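Local atomic coordinates of protein F01G10.3, confirmed by transcript evidence (Caenorhabditis elegans, PDB entry 3K6J), a protein that probably serves as the NAD+-dependent (3S)-3-hydroxyacyl-CoA dehydrogenase part of a multifunctional enzyme, and binds a zinc ion. Residues A[67-72]-A[133-138]; A[92-97]-A[119-124]. All blocks are in the same frame, centred on the assembly; numbering follows the deposited sequence.

Interaction 1 of 2, residues A[67-72]-A[133-138]; sequences KAMAIC and LIVESV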
# COMPACT_ATOMS: atom_id res chain seq x y z
N LYS A 67 2.71 -5.38 15.21
CA LYS A 67 3.88 -6.24 15.09
C LYS A 67 4.71 -5.81 13.85
O LYS A 67 5.92 -5.68 13.92
CB LYS A 67 3.46 -7.71 14.98
CG LYS A 67 2.99 -8.35 16.30
CD LYS A 67 2.96 -9.88 16.23
CE LYS A 67 1.78 -10.37 15.33
NZ LYS A 67 0.42 -10.23 15.97
N ALA A 68 4.04 -5.54 12.73
CA ALA A 68 4.77 -5.18 11.52
C ALA A 68 5.54 -3.86 11.68
O ALA A 68 6.70 -3.78 11.29
CB ALA A 68 3.84 -5.17 10.30
N MET A 69 4.93 -2.86 12.31
CA MET A 69 5.64 -1.62 12.57
C MET A 69 6.81 -1.81 13.52
O MET A 69 7.88 -1.26 13.29
CB MET A 69 4.72 -0.50 13.08
CG MET A 69 3.72 0.02 12.06
SD MET A 69 2.81 1.45 12.70
CE MET A 69 1.70 0.68 13.90
N ALA A 70 6.62 -2.57 14.58
CA ALA A 70 7.71 -2.78 15.53
C ALA A 70 8.91 -3.49 14.93
O ALA A 70 10.04 -3.22 15.30
CB ALA A 70 7.21 -3.52 16.81
N ILE A 71 8.64 -4.43 14.03
CA ILE A 71 9.67 -5.13 13.27
C ILE A 71 10.50 -4.13 12.44
O ILE A 71 11.73 -4.16 12.48
CB ILE A 71 9.03 -6.22 12.37
CG1 ILE A 71 8.61 -7.43 13.22
CG2 ILE A 71 9.99 -6.65 11.24
CD1 ILE A 71 7.93 -8.52 12.38
N CYS A 72 9.81 -3.25 11.72
CA CYS A 72 10.44 -2.26 10.88
C CYS A 72 11.40 -1.37 11.69
O CYS A 72 12.52 -1.14 11.27
CB CYS A 72 9.38 -1.40 10.19
SG CYS A 72 8.53 -2.25 8.86
N LEU A 133 9.04 8.63 19.88
CA LEU A 133 7.89 8.43 19.00
C LEU A 133 7.08 7.24 19.50
O LEU A 133 7.61 6.15 19.73
CB LEU A 133 8.34 8.21 17.55
CG LEU A 133 7.25 7.84 16.52
CD1 LEU A 133 6.20 8.90 16.36
CD2 LEU A 133 7.83 7.45 15.15
N ILE A 134 5.78 7.45 19.66
CA ILE A 134 4.89 6.39 20.08
C ILE A 134 3.77 6.33 19.10
O ILE A 134 3.14 7.34 18.83
CB ILE A 134 4.35 6.63 21.52
CG1 ILE A 134 5.51 6.86 22.49
CG2 ILE A 134 3.47 5.45 21.97
CD1 ILE A 134 5.11 6.92 23.98
N VAL A 135 3.55 5.15 18.52
CA VAL A 135 2.46 4.93 17.57
C VAL A 135 1.48 3.92 18.17
O VAL A 135 1.84 2.81 18.54
CB VAL A 135 2.93 4.39 16.18
CG1 VAL A 135 1.85 4.61 15.13
CG2 VAL A 135 4.26 5.02 15.74
N GLU A 136 0.22 4.35 18.27
CA GLU A 136 -0.88 3.53 18.73
C GLU A 136 -1.47 2.75 17.54
O GLU A 136 -1.77 3.30 16.49
CB GLU A 136 -1.92 4.48 19.37
CG GLU A 136 -3.29 3.96 19.61
CD GLU A 136 -4.11 3.88 18.38
OE1 GLU A 136 -4.14 4.81 17.54
OE2 GLU A 136 -4.74 2.84 18.24
N SER A 137 -1.63 1.45 17.73
CA SER A 137 -2.27 0.59 16.77
C SER A 137 -3.27 -0.35 17.49
O SER A 137 -3.30 -1.57 17.23
CB SER A 137 -1.20 -0.29 16.11
OG SER A 137 -1.76 -0.89 14.95
N VAL A 138 -4.05 0.21 18.41
CA VAL A 138 -5.09 -0.55 19.12
C VAL A 138 -6.41 -0.62 18.35
O VAL A 138 -6.54 -0.04 17.23
CB VAL A 138 -5.32 -0.06 20.58
CG1 VAL A 138 -4.05 -0.13 21.35
CG2 VAL A 138 -5.91 1.39 20.62

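Interaction 2 of 2, residues A[92-97]-A[119-124]; sequences QELEVM and LKITSD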
# COMPACT_ATOMS: atom_id res chain seq x y z
N GLN A 92 4.62 -15.39 20.93
CA GLN A 92 4.13 -16.52 20.13
C GLN A 92 3.69 -16.05 18.74
O GLN A 92 4.08 -16.64 17.73
CB GLN A 92 3.03 -17.30 20.88
CG GLN A 92 3.61 -18.10 22.10
CD GLN A 92 2.59 -18.64 23.14
OE1 GLN A 92 2.99 -19.27 24.14
NE2 GLN A 92 1.30 -18.41 22.91
N GLU A 93 2.88 -15.01 18.69
CA GLU A 93 2.40 -14.49 17.42
C GLU A 93 3.55 -13.98 16.53
O GLU A 93 3.55 -14.16 15.31
CB GLU A 93 1.34 -13.43 17.65
CG GLU A 93 0.05 -14.05 18.19
CD GLU A 93 -1.13 -13.14 18.13
OE1 GLU A 93 -2.15 -13.47 18.75
OE2 GLU A 93 -1.05 -12.10 17.46
N LEU A 94 4.53 -13.37 17.18
CA LEU A 94 5.69 -12.86 16.48
C LEU A 94 6.50 -13.99 15.84
O LEU A 94 7.04 -13.83 14.75
CB LEU A 94 6.54 -12.06 17.46
CG LEU A 94 7.63 -11.19 16.85
CD1 LEU A 94 7.05 -9.96 16.08
CD2 LEU A 94 8.51 -10.76 18.01
N GLU A 95 6.56 -15.15 16.52
CA GLU A 95 7.26 -16.31 15.97
C GLU A 95 6.57 -16.80 14.72
O GLU A 95 7.25 -17.14 13.76
CB GLU A 95 7.43 -17.46 16.99
CG GLU A 95 8.46 -17.21 18.11
CD GLU A 95 9.83 -16.77 17.60
OE1 GLU A 95 10.40 -17.47 16.72
OE2 GLU A 95 10.35 -15.72 18.08
N VAL A 96 5.23 -16.84 14.72
CA VAL A 96 4.48 -17.28 13.54
C VAL A 96 4.78 -16.28 12.40
O VAL A 96 4.98 -16.67 11.26
CB VAL A 96 2.94 -17.35 13.79
CG1 VAL A 96 2.17 -17.43 12.48
CG2 VAL A 96 2.55 -18.54 14.67
N MET A 97 4.81 -14.99 12.73
CA MET A 97 5.07 -13.96 11.74
C MET A 97 6.48 -14.09 11.14
O MET A 97 6.63 -14.00 9.93
CB MET A 97 4.87 -12.58 12.34
CG MET A 97 5.18 -11.44 11.38
SD MET A 97 4.63 -9.86 12.05
CE MET A 97 2.89 -9.90 11.55
N LEU A 119 14.14 -5.16 20.00
CA LEU A 119 12.73 -5.24 20.32
C LEU A 119 12.51 -5.74 21.74
O LEU A 119 13.06 -6.78 22.13
CB LEU A 119 12.02 -6.15 19.31
CG LEU A 119 10.53 -6.44 19.52
CD1 LEU A 119 9.73 -5.16 19.54
CD2 LEU A 119 10.03 -7.38 18.42
N LYS A 120 11.71 -4.99 22.50
CA LYS A 120 11.35 -5.34 23.88
C LYS A 120 9.84 -5.45 23.99
O LYS A 120 9.11 -4.45 23.83
CB LYS A 120 11.82 -4.27 24.87
CG LYS A 120 13.21 -3.66 24.64
CD LYS A 120 14.34 -4.46 25.28
CE LYS A 120 15.39 -3.55 25.96
NZ LYS A 120 15.80 -2.32 25.17
N ILE A 121 9.35 -6.66 24.26
CA ILE A 121 7.93 -6.85 24.41
C ILE A 121 7.59 -6.58 25.88
O ILE A 121 8.36 -6.96 26.75
CB ILE A 121 7.47 -8.23 23.92
CG1 ILE A 121 7.79 -8.37 22.41
CG2 ILE A 121 5.97 -8.42 24.19
CD1 ILE A 121 7.43 -9.72 21.79
N THR A 122 6.48 -5.88 26.13
CA THR A 122 6.07 -5.53 27.48
C THR A 122 4.61 -5.09 27.57
O THR A 122 3.95 -4.84 26.57
CB THR A 122 6.98 -4.45 28.13
OG1 THR A 122 6.54 -4.21 29.48
CG2 THR A 122 6.93 -3.11 27.36
N SER A 123 4.09 -5.03 28.79
CA SER A 123 2.73 -4.55 29.03
C SER A 123 2.72 -3.41 30.06
O SER A 123 1.66 -3.04 30.58
CB SER A 123 1.82 -5.69 29.47
OG SER A 123 2.39 -6.33 30.59
N ASP A 124 3.90 -2.84 30.29
CA ASP A 124 4.14 -1.77 31.26
C ASP A 124 4.47 -0.42 30.59
O ASP A 124 5.48 -0.30 29.90
CB ASP A 124 5.31 -2.19 32.17
CG ASP A 124 5.73 -1.10 33.16
OD1 ASP A 124 6.86 -1.18 33.68
OD2 ASP A 124 4.95 -0.17 33.43

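Interaction 1 of 2, residues A[67-72]-A[133-138]
Met-69 leaves its helix with CG beside the backbone N (chi1 -68°) and runs on extended, which carries the sulfur to Val-135; the bend at chi3 (-74°) then turns the terminal methyl toward Ser-137. This is helix-on-sheet packing in a Rossmann fold: helix 64-75, whose first turn includes Gly-66, the last glycine of what is probably the GxGxxG motif begun at Gly-61 and Gly-63, lies against strand 133-136 near that strand's C-terminal end. The Met-69 and Val-135 side chains cross at about a right angle. Val-135 offers the branch anti to its backbone N, and Met-69 SD lies 4.1 Å from Val-135 CG1. Met-69 CE makes the closest approach, 3.8 Å from Ser-137 CB. The contact is largely apolar and on the helix side rests on Met-69 alone, while Ile-59 of the neighbouring strand touches both Met-69 and Val-135. Ser-137 also touches the glycine-rich segment, consistent with the nucleotide-binding side of the fold, and its OG is hydrogen-bonded to Asn-165 OD1. Glu-136 ends the strand, its OE1 bonded to Thr-164 OG1; its OE2 meets Lys-145 NZ and accepts from Val-138 N at 2.7 Å, 34° out of the carboxylate plane.

Interaction 2 of 2, residues A[92-97]-A[119-124]
No ring, amide or other flat side-chain group takes part where Leu-94 meets Leu-119 and Ile-121; the broad surface here is the sheet itself, with the two strand residues both pointing from one face of strand 119-122 toward helix 87-103. A single branch of Leu-94 does all the touching. With CG anti to the backbone N (chi1 -167°), the leucine extends away from its helix, and its CD2 methyl meets the side chains that rise from the strand. Leu-119 comes to meet it tip to tip, and the Leu-94 CD2 to Leu-119 CD2 distance is 3.7 Å. Ile-121 approaches differently: it slides past Leu-94 in the opposite direction, and its CD1 methyl comes within 4.1 Å of Leu-94 CD2. One methyl therefore sits against the ends of two residues spaced two apart on the strand, an apolar contact that is only partly buried. Beyond Ile-121 the strand ends in an ST turn, where Asp-124 N donates to Thr-122 OG1 at 3.1 Å. Strand 119-122 forms one edge of the main sheet within this chain and bonds through its backbone to strand 79-83, while Leu-94 is packed on its helix 64-75 side by Lys-67 and Ile-71.

How the interactions relate
Both contacts belong to the NAD-binding Rossmann domain, and their centres lie 11 Å apart. Along the chain, segments 92-97 and 119-124 both fall between 67-72 and 133-138, nesting interaction 2 inside the loop that interaction 1 closes. The two strands follow each other in the chain but are not neighbours in the sheet: 79-83 and 56-60 lie between them, the crossover of a Rossmann fold (order 3-2-1-4). Their helices, however, pack directly against each other. Lys-67 NZ forms a salt bridge with Glu-93 OE2 (2.8 Å), and Ile-71 CD1 packs on Met-97 SD (3.6 Å). Helices 64-75 and 87-103 thus lie side by side on the sheet, one meeting strand 133-136 and the other edge strand 119-122.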